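PDB 2ODF: hypothetical protein Atu2144, which is of unknown function but belongs to the N-formylglutamate amidohydrolase family, so it probably hydrolyses an amide bond in a small N-acylated substrate. Local coordinates for residues Asp59-Leu69 and Val150-Pro158; Val86-Glu94 and Glu203-Arg211. All coordinates share one frame; numbering follows the deposited sequence.

Overall arrangement
Both interactions converge on strand 149-156 of the central mixed sheet. Interaction 1 sets helix 62-73 and the turn before it against this strand, whereas interaction 2 brings the loop Val86-Glu94 to the start of helix 208-213. Their centres lie about 16 Å apart, and they meet where Thr152 CG2 packs 3.9 Å from Thr209 CG2, with Asn90 resting on His154. Their segments alternate along the chain. His33 links them, through a weak hydrogen bond to Asp59 OD1, an edge-to-face meeting with the His154 ring and a hydrogen bond to Asp88 OD1. Such a polar cluster, with Glu32 beside it, is consistent with the active centre expected of an amidohydrolase.

Interaction 1. Residues Asp59-Leu69 and Val150-Pro158; sequences DPGALAVARLL and VVTIHSFTP
Asp59 and Ser155 make the polar end of this contact, and two hydrogen bonds tie the turn to the strand. Ser155 N donates to Asp59 OD2 at 2.9 Å with an N-H...O angle of 153°, reaching the oxygen from well above the carboxylate plane. The second bond runs from Ser155 OG to Pro60 O, 2.7 Å away; a chi1 of 72° places the hydroxyl between the backbone N and the carbonyl carbon, turned to that oxygen. Serine suits the site because it offers a short hydroxyl donor to the Pro60 carbonyl while its main chain serves the aspartate. Asp59 OD2 also lies 3.4 Å from His154 CB, so the acid rests against the strand on two successive residues.

Within the turn, Ala62 N donates to Asp59 O, and Gly61 occupies the N-cap position with a positive phi, a conformation in which a side chain would press on the preceding carbonyl. The Pro60 ring brings CD to 3.6 Å from Ser155 OG.

Apolar packing takes over along the helix. Ile153 spreads its branches over the helix surface: CG2 lies 4.2 Å from Ala62 CB, CG1 is 4.1 Å from Ala66 CB, and the terminal CD1 reaches Leu69 CD1 at 3.7 Å. The alanines are small enough to let the axis of helix 62-69 come within 7.7 Å of that of strand 150-156, and Leu69 extends the hydrophobic surface a turn further.

Helix 62-69 and strand 150-156 run roughly antiparallel, at 146°. Helix 62-73 belongs to the beta-alpha-beta crossover joining the adjacent parallel strands 27-31 and 77-80; Ala66 also touches Leu77, Leu68 meets helix 234-256, and His154 touches Glu225 of strand 220-227.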
loop_
_atom_site.group_PDB
_atom_site.type_symbol
_atom_site.label_atom_id
_atom_site.label_comp_id
_atom_site.label_asym_id
_atom_site.label_seq_id
_atom_site.Cartn_x
_atom_site.Cartn_y
_atom_site.Cartn_z
ATOM N N ASP A 59 -0.733 -22.159 1.239
ATOM C CA ASP A 59 -1.812 -23.075 1.651
ATOM C C ASP A 59 -1.759 -24.253 0.682
ATOM O O ASP A 59 -2.304 -24.177 -0.440
ATOM C CB ASP A 59 -3.184 -22.407 1.532
ATOM C CG ASP A 59 -3.448 -21.380 2.598
ATOM O OD1 ASP A 59 -2.492 -20.919 3.289
ATOM O OD2 ASP A 59 -4.632 -20.966 2.704
ATOM N N PRO A 60 -1.119 -25.361 1.096
ATOM C CA PRO A 60 -1.060 -26.525 0.205
ATOM C C PRO A 60 -2.448 -27.035 -0.131
ATOM O O PRO A 60 -3.308 -27.124 0.756
ATOM C CB PRO A 60 -0.304 -27.591 1.018
ATOM C CG PRO A 60 0.088 -26.979 2.289
ATOM C CD PRO A 60 -0.504 -25.606 2.414
ATOM N N GLY A 61 -2.667 -27.316 -1.406
ATOM C CA GLY A 61 -3.940 -27.842 -1.876
ATOM C C GLY A 61 -4.925 -26.773 -2.315
ATOM O O GLY A 61 -5.819 -27.066 -3.071
ATOM N N ALA A 62 -4.783 -25.549 -1.801
ATOM C CA ALA A 62 -5.825 -24.530 -1.956
ATOM C C ALA A 62 -6.019 -24.067 -3.411
ATOM O O ALA A 62 -7.151 -23.957 -3.878
ATOM C CB ALA A 62 -5.551 -23.334 -1.015
ATOM N N LEU A 63 -4.933 -23.771 -4.122
ATOM C CA LEU A 63 -5.016 -23.373 -5.525
ATOM C C LEU A 63 -5.554 -24.546 -6.372
ATOM O O LEU A 63 -6.315 -24.347 -7.313
ATOM C CB LEU A 63 -3.642 -22.924 -6.042
ATOM C CG LEU A 63 -3.529 -22.496 -7.474
ATOM C CD1 LEU A 63 -4.527 -21.368 -7.707
ATOM C CD2 LEU A 63 -2.042 -22.105 -7.838
ATOM N N ALA A 64 -5.181 -25.767 -5.992
ATOM C CA ALA A 64 -5.549 -26.950 -6.756
ATOM C C ALA A 64 -7.050 -27.135 -6.673
ATOM O O ALA A 64 -7.704 -27.372 -7.694
ATOM C CB ALA A 64 -4.825 -28.191 -6.196
ATOM N N VAL A 65 -7.576 -27.022 -5.444
ATOM C CA VAL A 65 -9.011 -27.060 -5.185
ATOM C C VAL A 65 -9.719 -25.902 -5.873
ATOM O O VAL A 65 -10.744 -26.099 -6.492
ATOM C CB VAL A 65 -9.325 -27.065 -3.679
ATOM C CG1 VAL A 65 -10.807 -26.774 -3.432
ATOM C CG2 VAL A 65 -8.902 -28.404 -3.054
ATOM N N ALA A 66 -9.155 -24.696 -5.768
ATOM C CA ALA A 66 -9.712 -23.508 -6.448
ATOM C C ALA A 66 -9.829 -23.662 -7.970
ATOM O O ALA A 66 -10.811 -23.226 -8.567
ATOM C CB ALA A 66 -8.905 -22.273 -6.093
ATOM N N ARG A 67 -8.822 -24.245 -8.574
ATOM C CA ARG A 67 -8.869 -24.550 -9.984
ATOM C C ARG A 67 -10.012 -25.496 -10.348
ATOM O O ARG A 67 -10.702 -25.266 -11.282
ATOM C CB ARG A 67 -7.522 -25.047 -10.480
ATOM C CG ARG A 67 -6.453 -24.000 -10.512
ATOM C CD ARG A 67 -5.167 -24.508 -11.000
ATOM N NE ARG A 67 -4.379 -23.398 -11.444
ATOM C CZ ARG A 67 -3.084 -23.299 -11.295
ATOM N NH1 ARG A 67 -2.413 -24.250 -10.717
ATOM N NH2 ARG A 67 -2.467 -22.244 -11.743
ATOM N N LEU A 68 -10.175 -26.522 -9.535
ATOM C CA LEU A 68 -11.229 -27.508 -9.774
ATOM C C LEU A 68 -12.584 -26.855 -9.624
ATOM O O LEU A 68 -13.469 -27.083 -10.444
ATOM C CB LEU A 68 -11.087 -28.704 -8.851
ATOM C CG LEU A 68 -9.850 -29.551 -9.098
ATOM C CD1 LEU A 68 -9.842 -30.666 -8.084
ATOM C CD2 LEU A 68 -9.792 -30.100 -10.520
ATOM N N LEU A 69 -12.749 -26.027 -8.597
ATOM C CA LEU A 69 -13.964 -25.210 -8.443
ATOM C C LEU A 69 -14.215 -24.203 -9.574
ATOM O O LEU A 69 -15.350 -23.902 -9.898
ATOM C CB LEU A 69 -13.948 -24.488 -7.075
ATOM C CG LEU A 69 -14.044 -25.376 -5.832
ATOM C CD1 LEU A 69 -13.879 -24.567 -4.562
ATOM C CD2 LEU A 69 -15.399 -26.111 -5.819
ATOM N N VAL A 150 -18.409 -13.659 -3.781
ATOM C CA VAL A 150 -16.961 -13.650 -3.517
ATOM C C VAL A 150 -16.625 -14.834 -2.654
ATOM O O VAL A 150 -17.079 -14.930 -1.527
ATOM C CB VAL A 150 -16.511 -12.323 -2.851
ATOM C CG1 VAL A 150 -14.963 -12.320 -2.552
ATOM C CG2 VAL A 150 -16.911 -11.149 -3.743
ATOM N N VAL A 151 -15.788 -15.726 -3.171
ATOM C CA VAL A 151 -15.487 -16.955 -2.453
ATOM C C VAL A 151 -13.986 -17.076 -2.379
ATOM O O VAL A 151 -13.339 -17.190 -3.413
ATOM C CB VAL A 151 -16.062 -18.200 -3.172
ATOM C CG1 VAL A 151 -15.659 -19.484 -2.398
ATOM C CG2 VAL A 151 -17.596 -18.085 -3.342
ATOM N N THR A 152 -13.430 -17.030 -1.174
ATOM C CA THR A 152 -11.994 -17.253 -0.994
ATOM C C THR A 152 -11.704 -18.691 -0.519
ATOM O O THR A 152 -12.484 -19.308 0.228
ATOM C CB THR A 152 -11.355 -16.219 -0.050
ATOM O OG1 THR A 152 -11.627 -16.551 1.305
ATOM C CG2 THR A 152 -11.906 -14.811 -0.293
ATOM N N ILE A 153 -10.576 -19.218 -0.986
ATOM C CA ILE A 153 -10.207 -20.618 -0.743
ATOM C C ILE A 153 -8.874 -20.700 -0.025
ATOM O O ILE A 153 -7.846 -20.209 -0.524
ATOM C CB ILE A 153 -10.084 -21.420 -2.083
ATOM C CG1 ILE A 153 -11.356 -21.307 -2.937
ATOM C CG2 ILE A 153 -9.684 -22.856 -1.826
ATOM C CD1 ILE A 153 -12.631 -21.869 -2.313
ATOM N N HIS A 154 -8.891 -21.358 1.130
ATOM C CA HIS A 154 -7.744 -21.476 2.013
ATOM C C HIS A 154 -7.601 -22.931 2.496
ATOM O O HIS A 154 -8.585 -23.700 2.501
ATOM C CB HIS A 154 -7.916 -20.601 3.256
ATOM C CG HIS A 154 -7.733 -19.134 3.008
ATOM N ND1 HIS A 154 -8.625 -18.383 2.273
ATOM C CD2 HIS A 154 -6.750 -18.286 3.393
ATOM C CE1 HIS A 154 -8.208 -17.126 2.242
ATOM N NE2 HIS A 154 -7.066 -17.047 2.899
ATOM N N SER A 155 -6.395 -23.292 2.923
ATOM C CA SER A 155 -6.191 -24.523 3.684
ATOM C C SER A 155 -5.452 -24.221 4.960
ATOM O O SER A 155 -4.781 -23.164 5.103
ATOM C CB SER A 155 -5.483 -25.646 2.862
ATOM O OG SER A 155 -4.104 -25.400 2.625
ATOM N N PHE A 156 -5.603 -25.136 5.910
ATOM C CA PHE A 156 -5.023 -24.989 7.217
ATOM C C PHE A 156 -4.390 -26.284 7.670
ATOM O O PHE A 156 -4.757 -27.379 7.248
ATOM C CB PHE A 156 -6.030 -24.451 8.258
ATOM C CG PHE A 156 -7.213 -25.361 8.524
ATOM C CD1 PHE A 156 -8.346 -25.304 7.728
ATOM C CD2 PHE A 156 -7.204 -26.240 9.606
ATOM C CE1 PHE A 156 -9.463 -26.140 7.990
ATOM C CE2 PHE A 156 -8.321 -27.084 9.867
ATOM C CZ PHE A 156 -9.449 -26.995 9.058
ATOM N N THR A 157 -3.388 -26.119 8.511
ATOM C CA THR A 157 -2.572 -27.211 9.001
ATOM C C THR A 157 -3.337 -28.025 10.075
ATOM O O THR A 157 -4.042 -27.467 10.907
ATOM C CB THR A 157 -1.250 -26.617 9.522
ATOM O OG1 THR A 157 -0.232 -27.616 9.516
ATOM C CG2 THR A 157 -1.436 -26.042 10.887
ATOM N N PRO A 158 -3.239 -29.366 10.027
ATOM C CA PRO A 158 -3.970 -30.173 11.017
ATOM C C PRO A 158 -3.527 -30.021 12.478
ATOM O O PRO A 158 -4.344 -30.190 13.359
ATOM C CB PRO A 158 -3.734 -31.617 10.561
ATOM C CG PRO A 158 -3.166 -31.553 9.208
ATOM C CD PRO A 158 -2.541 -30.198 9.026
#

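Interaction 2. Residues Val86-Glu94 and Glu203-Arg211; sequences VYDCNRPPE and EDGVTHTLR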
loop_
_atom_site.group_PDB
_atom_site.type_symbol
_atom_site.label_atom_id
_atom_site.label_comp_id
_atom_site.label_asym_id
_atom_site.label_seq_id
_atom_site.Cartn_x
_atom_site.Cartn_y
_atom_site.Cartn_z
ATOM N N VAL A 86 6.348 -13.264 1.838
ATOM C CA VAL A 86 6.802 -11.972 1.370
ATOM C C VAL A 86 5.741 -10.897 1.671
ATOM O O VAL A 86 6.034 -9.850 2.252
ATOM C CB VAL A 86 7.185 -11.991 -0.130
ATOM C CG1 VAL A 86 7.721 -10.606 -0.558
ATOM C CG2 VAL A 86 8.275 -13.049 -0.370
ATOM N N TYR A 87 4.495 -11.185 1.317
ATOM C CA TYR A 87 3.378 -10.317 1.689
ATOM C C TYR A 87 2.127 -11.189 1.767
ATOM O O TYR A 87 1.755 -11.837 0.769
ATOM C CB TYR A 87 3.162 -9.129 0.709
ATOM C CG TYR A 87 2.212 -8.119 1.316
ATOM C CD1 TYR A 87 0.872 -8.445 1.525
ATOM C CD2 TYR A 87 2.652 -6.880 1.769
ATOM C CE1 TYR A 87 0.004 -7.564 2.152
ATOM C CE2 TYR A 87 1.775 -5.990 2.383
ATOM C CZ TYR A 87 0.444 -6.355 2.589
ATOM O OH TYR A 87 -0.467 -5.518 3.231
ATOM N N ASP A 88 1.487 -11.204 2.935
ATOM C CA ASP A 88 0.232 -11.932 3.121
ATOM C C ASP A 88 -0.901 -11.054 2.618
ATOM O O ASP A 88 -1.331 -10.125 3.293
ATOM C CB ASP A 88 0.014 -12.317 4.593
ATOM C CG ASP A 88 -1.174 -13.259 4.779
ATOM O OD1 ASP A 88 -2.074 -13.270 3.903
ATOM O OD2 ASP A 88 -1.194 -13.989 5.789
ATOM N N CYS A 89 -1.368 -11.344 1.408
ATOM C CA CYS A 89 -2.366 -10.488 0.766
ATOM C C CYS A 89 -3.722 -10.494 1.472
ATOM O O CYS A 89 -4.583 -9.679 1.148
ATOM C CB CYS A 89 -2.504 -10.850 -0.691
ATOM S SG CYS A 89 -1.141 -10.264 -1.660
ATOM N N ASN A 90 -3.911 -11.390 2.436
ATOM C CA ASN A 90 -5.105 -11.358 3.275
ATOM C C ASN A 90 -4.867 -10.529 4.542
ATOM O O ASN A 90 -5.540 -10.733 5.527
ATOM C CB ASN A 90 -5.546 -12.788 3.674
ATOM C CG ASN A 90 -6.996 -12.843 4.187
ATOM O OD1 ASN A 90 -7.814 -11.991 3.862
ATOM N ND2 ASN A 90 -7.312 -13.869 4.954
ATOM N N ARG A 91 -3.901 -9.607 4.507
ATOM C CA ARG A 91 -3.613 -8.697 5.624
ATOM C C ARG A 91 -3.321 -7.279 5.108
ATOM O O ARG A 91 -2.658 -7.136 4.087
ATOM C CB ARG A 91 -2.389 -9.159 6.384
ATOM C CG ARG A 91 -2.557 -10.500 7.080
ATOM C CD ARG A 91 -3.563 -10.494 8.214
ATOM N NE ARG A 91 -3.513 -11.814 8.822
ATOM C CZ ARG A 91 -3.746 -12.113 10.094
ATOM N NH1 ARG A 91 -4.060 -11.200 11.005
ATOM N NH2 ARG A 91 -3.630 -13.387 10.460
ATOM N N PRO A 92 -3.809 -6.240 5.805
ATOM C CA PRO A 92 -3.441 -4.888 5.427
ATOM C C PRO A 92 -1.999 -4.574 5.869
ATOM O O PRO A 92 -1.468 -5.247 6.777
ATOM C CB PRO A 92 -4.471 -4.035 6.187
ATOM C CG PRO A 92 -4.808 -4.839 7.372
ATOM C CD PRO A 92 -4.742 -6.249 6.940
ATOM N N PRO A 93 -1.347 -3.596 5.218
ATOM C CA PRO A 93 0.042 -3.342 5.508
ATOM C C PRO A 93 0.330 -2.849 6.927
ATOM O O PRO A 93 1.468 -2.963 7.359
ATOM C CB PRO A 93 0.456 -2.312 4.445
ATOM C CG PRO A 93 -0.738 -1.764 3.906
ATOM C CD PRO A 93 -1.848 -2.752 4.121
ATOM N N GLU A 94 -0.695 -2.364 7.631
ATOM C CA GLU A 94 -0.623 -1.972 9.045
ATOM C C GLU A 94 -0.508 -3.189 9.980
ATOM O O GLU A 94 -0.005 -3.067 11.096
ATOM C CB GLU A 94 -1.828 -1.060 9.437
ATOM C CG GLU A 94 -3.188 -1.137 8.543
ATOM C CD GLU A 94 -3.117 -0.508 7.118
ATOM O OE1 GLU A 94 -2.781 -1.279 6.232
ATOM O OE2 GLU A 94 -3.415 0.707 6.816
ATOM N N GLU A 203 -12.349 -12.431 14.138
ATOM C CA GLU A 203 -11.612 -12.084 15.342
ATOM C C GLU A 203 -10.101 -12.221 15.173
ATOM O O GLU A 203 -9.352 -11.514 15.835
ATOM C CB GLU A 203 -12.090 -12.948 16.507
ATOM C CG GLU A 203 -13.559 -12.690 16.890
ATOM C CD GLU A 203 -14.088 -13.696 17.904
ATOM O OE1 GLU A 203 -13.249 -14.415 18.514
ATOM O OE2 GLU A 203 -15.338 -13.763 18.105
ATOM N N ASP A 204 -9.670 -13.117 14.277
ATOM C CA ASP A 204 -8.248 -13.404 14.028
ATOM C C ASP A 204 -7.614 -12.580 12.904
ATOM O O ASP A 204 -6.444 -12.762 12.572
ATOM C CB ASP A 204 -8.093 -14.897 13.726
ATOM C CG ASP A 204 -8.701 -15.766 14.806
ATOM O OD1 ASP A 204 -8.196 -15.711 15.945
ATOM O OD2 ASP A 204 -9.685 -16.490 14.543
ATOM N N GLY A 205 -8.370 -11.660 12.323
ATOM C CA GLY A 205 -7.864 -10.851 11.220
ATOM C C GLY A 205 -7.797 -11.610 9.897
ATOM O O GLY A 205 -7.091 -11.211 8.977
ATOM N N VAL A 206 -8.563 -12.685 9.751
ATOM C CA VAL A 206 -8.475 -13.457 8.518
ATOM C C VAL A 206 -9.569 -13.124 7.490
ATOM O O VAL A 206 -9.612 -13.765 6.456
ATOM C CB VAL A 206 -8.506 -14.982 8.815
ATOM C CG1 VAL A 206 -7.292 -15.369 9.628
ATOM C CG2 VAL A 206 -9.817 -15.390 9.529
ATOM N N THR A 207 -10.430 -12.144 7.759
ATOM C CA THR A 207 -11.470 -11.774 6.785
ATOM C C THR A 207 -11.165 -10.464 6.035
ATOM O O THR A 207 -12.064 -9.835 5.499
ATOM C CB THR A 207 -12.868 -11.696 7.422
ATOM O OG1 THR A 207 -12.883 -10.649 8.401
ATOM C CG2 THR A 207 -13.218 -13.037 8.056
ATOM N N HIS A 208 -9.884 -10.089 5.936
ATOM C CA HIS A 208 -9.493 -8.842 5.237
ATOM C C HIS A 208 -10.028 -8.753 3.827
ATOM O O HIS A 208 -10.669 -7.767 3.440
ATOM C CB HIS A 208 -7.952 -8.735 5.220
ATOM C CG HIS A 208 -7.441 -7.454 4.647
ATOM N ND1 HIS A 208 -7.918 -6.222 5.033
ATOM C CD2 HIS A 208 -6.504 -7.218 3.703
ATOM C CE1 HIS A 208 -7.272 -5.279 4.361
ATOM N NE2 HIS A 208 -6.396 -5.863 3.563
ATOM N N THR A 209 -9.753 -9.767 3.014
ATOM C CA THR A 209 -10.211 -9.795 1.626
ATOM C C THR A 209 -11.751 -9.617 1.488
ATOM O O THR A 209 -12.237 -8.917 0.596
ATOM C CB THR A 209 -9.698 -11.092 0.942
ATOM O OG1 THR A 209 -8.246 -11.059 0.914
ATOM C CG2 THR A 209 -10.275 -11.230 -0.447
ATOM N N LEU A 210 -12.508 -10.263 2.362
ATOM C CA LEU A 210 -13.961 -10.083 2.413
ATOM C C LEU A 210 -14.313 -8.602 2.759
ATOM O O LEU A 210 -15.179 -7.988 2.122
ATOM C CB LEU A 210 -14.576 -11.021 3.456
ATOM C CG LEU A 210 -14.294 -12.534 3.294
ATOM C CD1 LEU A 210 -14.984 -13.352 4.411
ATOM C CD2 LEU A 210 -14.692 -12.976 1.869
ATOM N N ARG A 211 -13.621 -8.051 3.743
ATOM C CA ARG A 211 -13.792 -6.646 4.133
ATOM C C ARG A 211 -13.483 -5.676 2.989
ATOM O O ARG A 211 -14.164 -4.656 2.867
ATOM C CB ARG A 211 -12.975 -6.279 5.374
ATOM C CG ARG A 211 -13.431 -6.968 6.643
ATOM C CD ARG A 211 -12.640 -6.575 7.871
ATOM N NE ARG A 211 -13.220 -7.232 9.040
ATOM C CZ ARG A 211 -12.686 -7.223 10.250
ATOM N NH1 ARG A 211 -11.561 -6.553 10.486
ATOM N NH2 ARG A 211 -13.295 -7.880 11.233
HETATM O O HOH W 1 -10.548 -12.820 3.714
#
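Asn90 and His208 both extend their side chains away from their own backbone nitrogens, with chi1 of -163° and -175°, and these torsions carry the amide to the start of helix 208-213 and the imidazole against the loop. The Asn90 amide uses both ends. ND2 donates to Val206 O at 2.7 Å, coming from above that carbonyl's plane, while OD1 receives Thr209 N at 3.1 Å in a bond that is nearly straight, at 169°. A water donates to Asn90 OD1 and to Val206 O, closing a small bridge between them. Asparagine, with donor and acceptor in one flat group, suits a place where a carbonyl and a first-turn helix N-H must be met together. Asn90 O, by contrast, is buried with no partner, lying 3.1 Å from His208 CB.

Pro92 covers one face of the imidazole, its CD 3.6 Å from the ring centroid and almost on the ring normal, in a CH-pi contact. Hydrogen bonds of NE2 with Tyr127 OH and of ND1 with Glu116 OE1 of the second subunit fix the ring's rotation. Gly205 O stands over one face of the Arg91 guanidinium, 3.3 Å above its plane and displaced toward its rim. Gly205, with positive phi, lets the chain pass here where a CB would collide with Arg91 NH1.

The loop is itself preorganised: Asp88 to Arg91 form a type I beta turn, and Asp88 OD1 accepts Asn90 N at 3.0 Å in an Asx turn, while also hydrogen-bonding His33. Thr209 OG1 hydrogen-bonds Glu32 OE2. An Asx-stabilised loop docked on a helix start, near strand 149-156, is consistent with the active-site cleft of the zinc exopeptidase clan to which N-formylglutamate amidohydrolases belong.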